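Esterase (uncultured bacterium FLS12, PDB 4RGY) hydrolyses carboxylic esters as a low-temperature-active alkaline esterase, probably of the alpha/beta-hydrolase fold. Local coordinates at residues E141-L153 with Y249-P262. Residues are numbered along the deposited sequence; the frame is centred on the assembly and turned at random.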
ATOM      1  N   GLU A 141     -23.469 -16.769 -19.092  1.00 20.57           N
ATOM      2  CA  GLU A 141     -24.234 -15.565 -19.386  1.00 21.95           C
ATOM      3  C   GLU A 141     -23.560 -14.293 -18.853  1.00 21.97           C
ATOM      4  O   GLU A 141     -23.976 -13.185 -19.194  1.00 22.95           O
ATOM      5  CB  GLU A 141     -25.662 -15.683 -18.839  1.00 23.18           C
ATOM      6  CG  GLU A 141     -25.808 -15.499 -17.323  1.00 26.54           C
ATOM      7  CD  GLU A 141     -25.425 -16.731 -16.499  1.00 26.38           C
ATOM      8  OE1 GLU A 141     -25.167 -17.808 -17.087  1.00 25.02           O
ATOM      9  OE2 GLU A 141     -25.401 -16.625 -15.248  1.00 30.14           O
ATOM     10  N   ARG A 142     -22.525 -14.453 -18.024  1.00 19.56           N
ATOM     11  CA  ARG A 142     -21.834 -13.305 -17.414  1.00 18.63           C
ATOM     12  C   ARG A 142     -20.449 -12.996 -17.993  1.00 17.99           C
ATOM     13  O   ARG A 142     -19.900 -11.916 -17.750  1.00 18.67           O
ATOM     14  CB  ARG A 142     -21.689 -13.516 -15.908  1.00 18.85           C
ATOM     15  CG  ARG A 142     -22.996 -13.712 -15.181  1.00 22.27           C
ATOM     16  CD  ARG A 142     -22.755 -13.869 -13.685  1.00 22.37           C
ATOM     17  NE  ARG A 142     -23.988 -14.193 -12.980  1.00 25.54           N
ATOM     18  CZ  ARG A 142     -24.040 -14.629 -11.725  1.00 27.92           C
ATOM     19  NH1 ARG A 142     -25.212 -14.901 -11.165  1.00 29.49           N
ATOM     20  NH2 ARG A 142     -22.922 -14.803 -11.035  1.00 26.42           N
ATOM     21  N   PHE A 143     -19.886 -13.929 -18.754  1.00 18.03           N
ATOM     22  CA  PHE A 143     -18.523 -13.785 -19.261  1.00 17.76           C
ATOM     23  C   PHE A 143     -18.443 -13.976 -20.763  1.00 17.43           C
ATOM     24  O   PHE A 143     -18.906 -14.977 -21.299  1.00 18.96           O
ATOM     25  CB  PHE A 143     -17.576 -14.770 -18.565  1.00 16.69           C
ATOM     26  CG  PHE A 143     -17.455 -14.534 -17.095  1.00 16.97           C
ATOM     27  CD1 PHE A 143     -16.575 -13.571 -16.615  1.00 16.25           C
ATOM     28  CD2 PHE A 143     -18.237 -15.238 -16.190  1.00 17.86           C
ATOM     29  CE1 PHE A 143     -16.462 -13.323 -15.250  1.00 18.22           C
ATOM     30  CE2 PHE A 143     -18.131 -14.996 -14.825  1.00 17.46           C
ATOM     31  CZ  PHE A 143     -17.243 -14.030 -14.354  1.00 17.20           C
ATOM     32  N   ALA A 144     -17.842 -13.015 -21.442  1.00 15.20           N
ATOM     33  CA  ALA A 144     -17.631 -13.133 -22.878  1.00 14.22           C
ATOM     34  C   ALA A 144     -16.478 -14.084 -23.175  1.00 17.86           C
ATOM     35  O   ALA A 144     -16.379 -14.621 -24.282  1.00 15.73           O
ATOM     36  CB  ALA A 144     -17.349 -11.769 -23.469  1.00 17.52           C
ATOM     37  N   ALA A 145     -15.596 -14.276 -22.195  1.00 16.42           N
ATOM     38  CA  ALA A 145     -14.395 -15.084 -22.392  1.00 16.24           C
ATOM     39  C   ALA A 145     -13.830 -15.531 -21.053  1.00 15.14           C
ATOM     40  O   ALA A 145     -13.929 -14.801 -20.059  1.00 15.36           O
ATOM     41  CB  ALA A 145     -13.348 -14.306 -23.165  1.00 15.78           C
ATOM     42  N   ALA A 146     -13.260 -16.732 -21.035  1.00 13.22           N
ATOM     43  CA  ALA A 146     -12.634 -17.319 -19.852  1.00 14.95           C
ATOM     44  C   ALA A 146     -11.366 -18.037 -20.299  1.00 13.95           C
ATOM     45  O   ALA A 146     -11.384 -18.792 -21.280  1.00 14.52           O
ATOM     46  CB  ALA A 146     -13.587 -18.290 -19.146  1.00 14.32           C
ATOM     47  N   ALA A 147     -10.267 -17.823 -19.580  1.00 13.88           N
ATOM     48  CA  ALA A 147      -8.964 -18.341 -19.982  1.00 13.10           C
ATOM     49  C   ALA A 147      -8.228 -18.983 -18.822  1.00 12.40           C
ATOM     50  O   ALA A 147      -8.155 -18.405 -17.719  1.00 13.65           O
ATOM     51  CB  ALA A 147      -8.116 -17.221 -20.561  1.00 13.78           C
ATOM     52  N   SER A 148      -7.683 -20.173 -19.064  1.00 13.97           N
ATOM     53  CA  SER A 148      -6.873 -20.864 -18.070  1.00 11.18           C
ATOM     54  C   SER A 148      -5.417 -20.982 -18.496  1.00 12.35           C
ATOM     55  O   SER A 148      -5.117 -21.436 -19.607  1.00 12.87           O
ATOM     56  CB  SER A 148      -7.439 -22.256 -17.805  1.00 12.21           C
ATOM     57  OG  SER A 148      -6.545 -23.043 -17.024  1.00 13.16           O
ATOM     58  N   LEU A 149      -4.511 -20.576 -17.607  1.00 13.34           N
ATOM     59  CA  LEU A 149      -3.073 -20.684 -17.848  1.00 12.23           C
ATOM     60  C   LEU A 149      -2.488 -21.690 -16.871  1.00 12.98           C
ATOM     61  O   LEU A 149      -2.548 -21.478 -15.657  1.00 12.93           O
ATOM     62  CB  LEU A 149      -2.380 -19.326 -17.678  1.00 14.53           C
ATOM     63  CG  LEU A 149      -2.784 -18.199 -18.632  1.00 12.70           C
ATOM     64  CD1 LEU A 149      -4.077 -17.535 -18.164  1.00 16.33           C
ATOM     65  CD2 LEU A 149      -1.679 -17.157 -18.721  1.00 16.78           C
ATOM     66  N   SER A 150      -1.963 -22.799 -17.394  1.00 13.25           N
ATOM     67  CA  SER A 150      -1.392 -23.851 -16.555  1.00 13.20           C
ATOM     68  C   SER A 150      -2.349 -24.222 -15.432  1.00 12.95           C
ATOM     69  O   SER A 150      -1.971 -24.252 -14.251  1.00 12.66           O
ATOM     70  CB  SER A 150      -0.053 -23.390 -15.980  1.00 15.25           C
ATOM     71  OG  SER A 150       0.769 -22.865 -17.007  1.00 13.98           O
ATOM     72  N   GLY A 151      -3.591 -24.513 -15.806  1.00 11.98           N
ATOM     73  CA  GLY A 151      -4.647 -24.672 -14.824  1.00 12.55           C
ATOM     74  C   GLY A 151      -4.649 -26.011 -14.114  1.00 11.87           C
ATOM     75  O   GLY A 151      -4.226 -27.030 -14.671  1.00 13.84           O
ATOM     76  N   ALA A 152      -5.114 -26.002 -12.868  1.00 12.20           N
ATOM     77  CA  ALA A 152      -5.366 -27.237 -12.128  1.00 13.35           C
ATOM     78  C   ALA A 152      -6.766 -27.707 -12.514  1.00 11.86           C
ATOM     79  O   ALA A 152      -7.732 -27.542 -11.769  1.00 13.25           O
ATOM     80  CB  ALA A 152      -5.269 -26.980 -10.624  1.00 13.73           C
ATOM     81  N   LEU A 153      -6.875 -28.261 -13.714  1.00 13.54           N
ATOM     82  CA  LEU A 153      -8.184 -28.449 -14.335  1.00 11.75           C
ATOM     83  C   LEU A 153      -8.897 -29.752 -13.981  1.00 13.79           C
ATOM     84  O   LEU A 153     -10.057 -29.927 -14.349  1.00 15.73           O
ATOM     85  CB  LEU A 153      -8.099 -28.283 -15.853  1.00 13.04           C
ATOM     86  CG  LEU A 153      -7.536 -26.934 -16.312  1.00 11.49           C
ATOM     87  CD1 LEU A 153      -7.673 -26.739 -17.820  1.00 14.31           C
ATOM     88  CD2 LEU A 153      -8.219 -25.803 -15.556  1.00 13.22           C
ATOM     89  N   TYR A 249       6.679 -17.893 -17.703  1.00 14.29           N
ATOM     90  CA  TYR A 249       5.735 -18.441 -18.668  1.00 14.54           C
ATOM     91  C   TYR A 249       4.411 -17.657 -18.671  1.00 12.57           C
ATOM     92  O   TYR A 249       3.897 -17.317 -19.729  1.00 14.33           O
ATOM     93  CB  TYR A 249       5.524 -19.939 -18.394  1.00 15.17           C
ATOM     94  CG  TYR A 249       4.488 -20.598 -19.268  1.00 13.84           C
ATOM     95  CD1 TYR A 249       4.781 -20.955 -20.583  1.00 15.56           C
ATOM     96  CD2 TYR A 249       3.215 -20.865 -18.778  1.00 15.12           C
ATOM     97  CE1 TYR A 249       3.824 -21.558 -21.383  1.00 16.85           C
ATOM     98  CE2 TYR A 249       2.255 -21.465 -19.572  1.00 15.16           C
ATOM     99  CZ  TYR A 249       2.573 -21.801 -20.871  1.00 15.52           C
ATOM    100  OH  TYR A 249       1.623 -22.383 -21.662  1.00 15.08           O
ATOM    101  N   TRP A 250       3.873 -17.336 -17.498  1.00 13.23           N
ATOM    102  CA  TRP A 250       2.597 -16.610 -17.449  1.00 13.72           C
ATOM    103  C   TRP A 250       2.715 -15.166 -17.929  1.00 13.05           C
ATOM    104  O   TRP A 250       1.775 -14.628 -18.514  1.00 14.97           O
ATOM    105  CB  TRP A 250       1.981 -16.685 -16.050  1.00 12.31           C
ATOM    106  CG  TRP A 250       1.743 -18.122 -15.700  1.00 14.16           C
ATOM    107  CD1 TRP A 250       1.226 -19.079 -16.519  1.00 15.10           C
ATOM    108  CD2 TRP A 250       2.105 -18.787 -14.482  1.00 13.78           C
ATOM    109  NE1 TRP A 250       1.207 -20.291 -15.877  1.00 13.43           N
ATOM    110  CE2 TRP A 250       1.737 -20.140 -14.622  1.00 14.19           C
ATOM    111  CE3 TRP A 250       2.679 -18.362 -13.277  1.00 12.72           C
ATOM    112  CZ2 TRP A 250       1.945 -21.076 -13.613  1.00 14.93           C
ATOM    113  CZ3 TRP A 250       2.887 -19.290 -12.279  1.00 15.09           C
ATOM    114  CH2 TRP A 250       2.516 -20.638 -12.448  1.00 14.35           C
ATOM    115  N   ASP A 251       3.869 -14.544 -17.698  1.00 13.30           N
ATOM    116  CA  ASP A 251       4.122 -13.198 -18.190  1.00 13.48           C
ATOM    117  C   ASP A 251       4.061 -13.186 -19.716  1.00 16.14           C
ATOM    118  O   ASP A 251       3.515 -12.258 -20.313  1.00 15.74           O
ATOM    119  CB  ASP A 251       5.492 -12.705 -17.707  1.00 14.22           C
ATOM    120  CG  ASP A 251       5.790 -11.273 -18.137  1.00 17.78           C
ATOM    121  OD1 ASP A 251       5.120 -10.343 -17.652  1.00 14.61           O
ATOM    122  OD2 ASP A 251       6.704 -11.070 -18.958  1.00 24.56           O
ATOM    123  N   ALA A 252       4.619 -14.215 -20.349  1.00 14.85           N
ATOM    124  CA  ALA A 252       4.565 -14.336 -21.799  1.00 15.69           C
ATOM    125  C   ALA A 252       3.150 -14.675 -22.258  1.00 14.90           C
ATOM    126  O   ALA A 252       2.607 -14.049 -23.169  1.00 16.06           O
ATOM    127  CB  ALA A 252       5.544 -15.403 -22.276  1.00 16.76           C
ATOM    128  N   GLN A 253       2.549 -15.675 -21.626  1.00 13.71           N
ATOM    129  CA  GLN A 253       1.252 -16.159 -22.076  1.00 14.82           C
ATOM    130  C   GLN A 253       0.107 -15.174 -21.860  1.00 14.44           C
ATOM    131  O   GLN A 253      -0.844 -15.151 -22.649  1.00 15.15           O
ATOM    132  CB  GLN A 253       0.919 -17.497 -21.420  1.00 15.23           C
ATOM    133  CG  GLN A 253       1.802 -18.630 -21.893  1.00 16.66           C
ATOM    134  CD  GLN A 253       1.738 -18.801 -23.387  1.00 19.60           C
ATOM    135  OE1 GLN A 253       2.728 -18.594 -24.086  1.00 22.31           O
ATOM    136  NE2 GLN A 253       0.567 -19.172 -23.896  1.00 19.49           N
ATOM    137  N   ILE A 254       0.172 -14.359 -20.808  1.00 15.07           N
ATOM    138  CA  ILE A 254      -0.933 -13.430 -20.559  1.00 15.41           C
ATOM    139  C   ILE A 254      -1.058 -12.396 -21.686  1.00 14.03           C
ATOM    140  O   ILE A 254      -2.158 -11.923 -21.986  1.00 13.71           O
ATOM    141  CB  ILE A 254      -0.855 -12.764 -19.160  1.00 12.76           C
ATOM    142  CG1 ILE A 254      -2.216 -12.186 -18.755  1.00 14.77           C
ATOM    143  CG2 ILE A 254       0.214 -11.681 -19.117  1.00 13.21           C
ATOM    144  CD1 ILE A 254      -3.328 -13.227 -18.638  1.00 14.29           C
ATOM    145  N   GLN A 255       0.060 -12.083 -22.341  1.00 14.87           N
ATOM    146  CA  GLN A 255       0.028 -11.199 -23.514  1.00 15.49           C
ATOM    147  C   GLN A 255      -0.774 -11.819 -24.662  1.00 14.06           C
ATOM    148  O   GLN A 255      -1.522 -11.123 -25.351  1.00 15.31           O
ATOM    149  CB  GLN A 255       1.447 -10.867 -23.972  1.00 15.53           C
ATOM    150  CG  GLN A 255       2.225 -10.055 -22.944  1.00 16.75           C
ATOM    151  CD  GLN A 255       3.675  -9.930 -23.320  1.00 17.82           C
ATOM    152  OE1 GLN A 255       4.019  -9.212 -24.263  1.00 19.79           O
ATOM    153  NE2 GLN A 255       4.539 -10.637 -22.602  1.00 16.06           N
ATOM    154  N   ARG A 256      -0.640 -13.131 -24.842  1.00 14.91           N
ATOM    155  CA  ARG A 256      -1.390 -13.831 -25.880  1.00 17.02           C
ATOM    156  C   ARG A 256      -2.867 -13.885 -25.513  1.00 15.20           C
ATOM    157  O   ARG A 256      -3.736 -13.689 -26.360  1.00 16.35           O
ATOM    158  CB  ARG A 256      -0.824 -15.232 -26.088  1.00 16.45           C
ATOM    159  CG  ARG A 256       0.652 -15.227 -26.479  1.00 18.80           C
ATOM    160  CD  ARG A 256       1.142 -16.628 -26.802  1.00 22.90           C
ATOM    161  NE  ARG A 256       0.387 -17.216 -27.903  1.00 21.36           N
ATOM    162  CZ  ARG A 256       0.660 -17.024 -29.191  1.00 26.38           C
ATOM    163  NH1 ARG A 256       1.674 -16.242 -29.553  1.00 28.34           N
ATOM    164  NH2 ARG A 256      -0.086 -17.603 -30.121  1.00 27.94           N
ATOM    165  N   VAL A 257      -3.161 -14.118 -24.239  1.00 14.00           N
ATOM    166  CA  VAL A 257      -4.545 -14.107 -23.794  1.00 14.79           C
ATOM    167  C   VAL A 257      -5.181 -12.736 -24.022  1.00 14.58           C
ATOM    168  O   VAL A 257      -6.315 -12.646 -24.492  1.00 15.29           O
ATOM    169  CB  VAL A 257      -4.667 -14.511 -22.317  1.00 13.87           C
ATOM    170  CG1 VAL A 257      -6.067 -14.213 -21.788  1.00 15.38           C
ATOM    171  CG2 VAL A 257      -4.332 -15.996 -22.152  1.00 15.73           C
ATOM    172  N   LEU A 258      -4.451 -11.669 -23.697  1.00 14.25           N
ATOM    173  CA  LEU A 258      -4.969 -10.320 -23.896  1.00 14.81           C
ATOM    174  C   LEU A 258      -5.315 -10.046 -25.365  1.00 14.27           C
ATOM    175  O   LEU A 258      -6.352  -9.464 -25.657  1.00 17.24           O
ATOM    176  CB  LEU A 258      -3.987  -9.274 -23.360  1.00 15.22           C
ATOM    177  CG  LEU A 258      -3.851  -9.199 -21.832  1.00 13.82           C
ATOM    178  CD1 LEU A 258      -2.687  -8.304 -21.469  1.00 16.22           C
ATOM    179  CD2 LEU A 258      -5.132  -8.700 -21.175  1.00 15.15           C
ATOM    180  N   ALA A 259      -4.456 -10.484 -26.281  1.00 15.27           N
ATOM    181  CA  ALA A 259      -4.697 -10.280 -27.711  1.00 16.32           C
ATOM    182  C   ALA A 259      -5.905 -11.064 -28.202  1.00 18.15           C
ATOM    183  O   ALA A 259      -6.567 -10.678 -29.173  1.00 19.97           O
ATOM    184  CB  ALA A 259      -3.464 -10.660 -28.515  1.00 17.59           C
ATOM    185  N   TRP A 260      -6.177 -12.170 -27.522  1.00 17.01           N
ATOM    186  CA  TRP A 260      -7.238 -13.098 -27.877  1.00 17.50           C
ATOM    187  C   TRP A 260      -8.611 -12.668 -27.359  1.00 16.82           C
ATOM    188  O   TRP A 260      -9.640 -13.105 -27.875  1.00 18.57           O
ATOM    189  CB  TRP A 260      -6.851 -14.482 -27.350  1.00 16.42           C
ATOM    190  CG  TRP A 260      -7.943 -15.522 -27.248  1.00 16.85           C
ATOM    191  CD1 TRP A 260      -8.296 -16.448 -28.194  1.00 19.37           C
ATOM    192  CD2 TRP A 260      -8.778 -15.772 -26.114  1.00 15.24           C
ATOM    193  NE1 TRP A 260      -9.312 -17.247 -27.717  1.00 17.53           N
ATOM    194  CE2 TRP A 260      -9.620 -16.858 -26.439  1.00 16.77           C
ATOM    195  CE3 TRP A 260      -8.890 -15.190 -24.847  1.00 16.03           C
ATOM    196  CZ2 TRP A 260     -10.574 -17.353 -25.553  1.00 17.02           C
ATOM    197  CZ3 TRP A 260      -9.832 -15.683 -23.970  1.00 17.56           C
ATOM    198  CH2 TRP A 260     -10.664 -16.756 -24.324  1.00 17.29           C
ATOM    199  N   LEU A 261      -8.639 -11.811 -26.338  1.00 15.69           N
ATOM    200  CA  LEU A 261      -9.911 -11.384 -25.760  1.00 16.59           C
ATOM    201  C   LEU A 261     -10.811 -10.754 -26.815  1.00 19.17           C
ATOM    202  O   LEU A 261     -10.347  -9.976 -27.643  1.00 18.31           O
ATOM    203  CB  LEU A 261      -9.694 -10.385 -24.623  1.00 17.95           C
ATOM    204  CG  LEU A 261      -9.033 -10.871 -23.330  1.00 15.17           C
ATOM    205  CD1 LEU A 261      -8.902  -9.710 -22.350  1.00 16.82           C
ATOM    206  CD2 LEU A 261      -9.799 -12.035 -22.704  1.00 17.40           C
ATOM    207  N   PRO A 262     -12.106 -11.092 -26.794  1.00 17.22           N
ATOM    208  CA  PRO A 262     -13.049 -10.466 -27.728  1.00 19.23           C
ATOM    209  C   PRO A 262     -13.459  -9.080 -27.228  1.00 18.68           C
ATOM    210  O   PRO A 262     -14.606  -8.838 -26.841  1.00 20.24           O
ATOM    211  CB  PRO A 262     -14.231 -11.432 -27.718  1.00 18.71           C
ATOM    212  CG  PRO A 262     -14.211 -12.023 -26.337  1.00 16.84           C
ATOM    213  CD  PRO A 262     -12.745 -12.138 -25.974  1.00 18.52           C
TER
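Leu149 of strand 145-149 packs on Trp250, Gln253, Ile254 and Val257 of helix 247-260. Its CB meets Trp250 CD1 at 3.8 Å; from there CG turns anti to the carbonyl carbon (chi1 -63°) and splits the branches, CD2 passing obliquely over Gln253 CB at 3.8 Å and brushing Ile254, CD1 reaching Val257 CG2 at 4.3 Å. A forked leucine suits this place because one residue can touch two successive turns of the helix. Farther back along the strand, small alanines leave room for Val257 and bulky Trp260 at an ordinary helix-on-sheet axis spacing of 9.9 Å: Ala147 CB touches Val257 CG1, while Ala145 CB meets Pro262 CD at 3.6 Å and Trp260 CH2 at 3.8 Å. Just beyond Leu149 the contact turns polar. The indole suits its place by offering Leu149 apolar carbon and the small Ser150 hydroxyl an N-H: Trp250 NE1 lies 2.8 Å from Ser150 OG, in a fairly straight bond (162°) near the ring plane. A phenylalanine in place of Trp250 would probably leave Ser150 OG without this donor, and its hydroxyl freer to turn. Ser150 also touches Asp216 and His245, which with Ser126 form a probable catalytic triad, and the Trp250 ring meets His245 edge-to-face. The helix thus runs nearly antiparallel to the strand (162°) along one side of the central sheet, also reaching strand 207-213 through Gln253 and Val257, with helix 65-68 flanking it at Ile254 and Leu258.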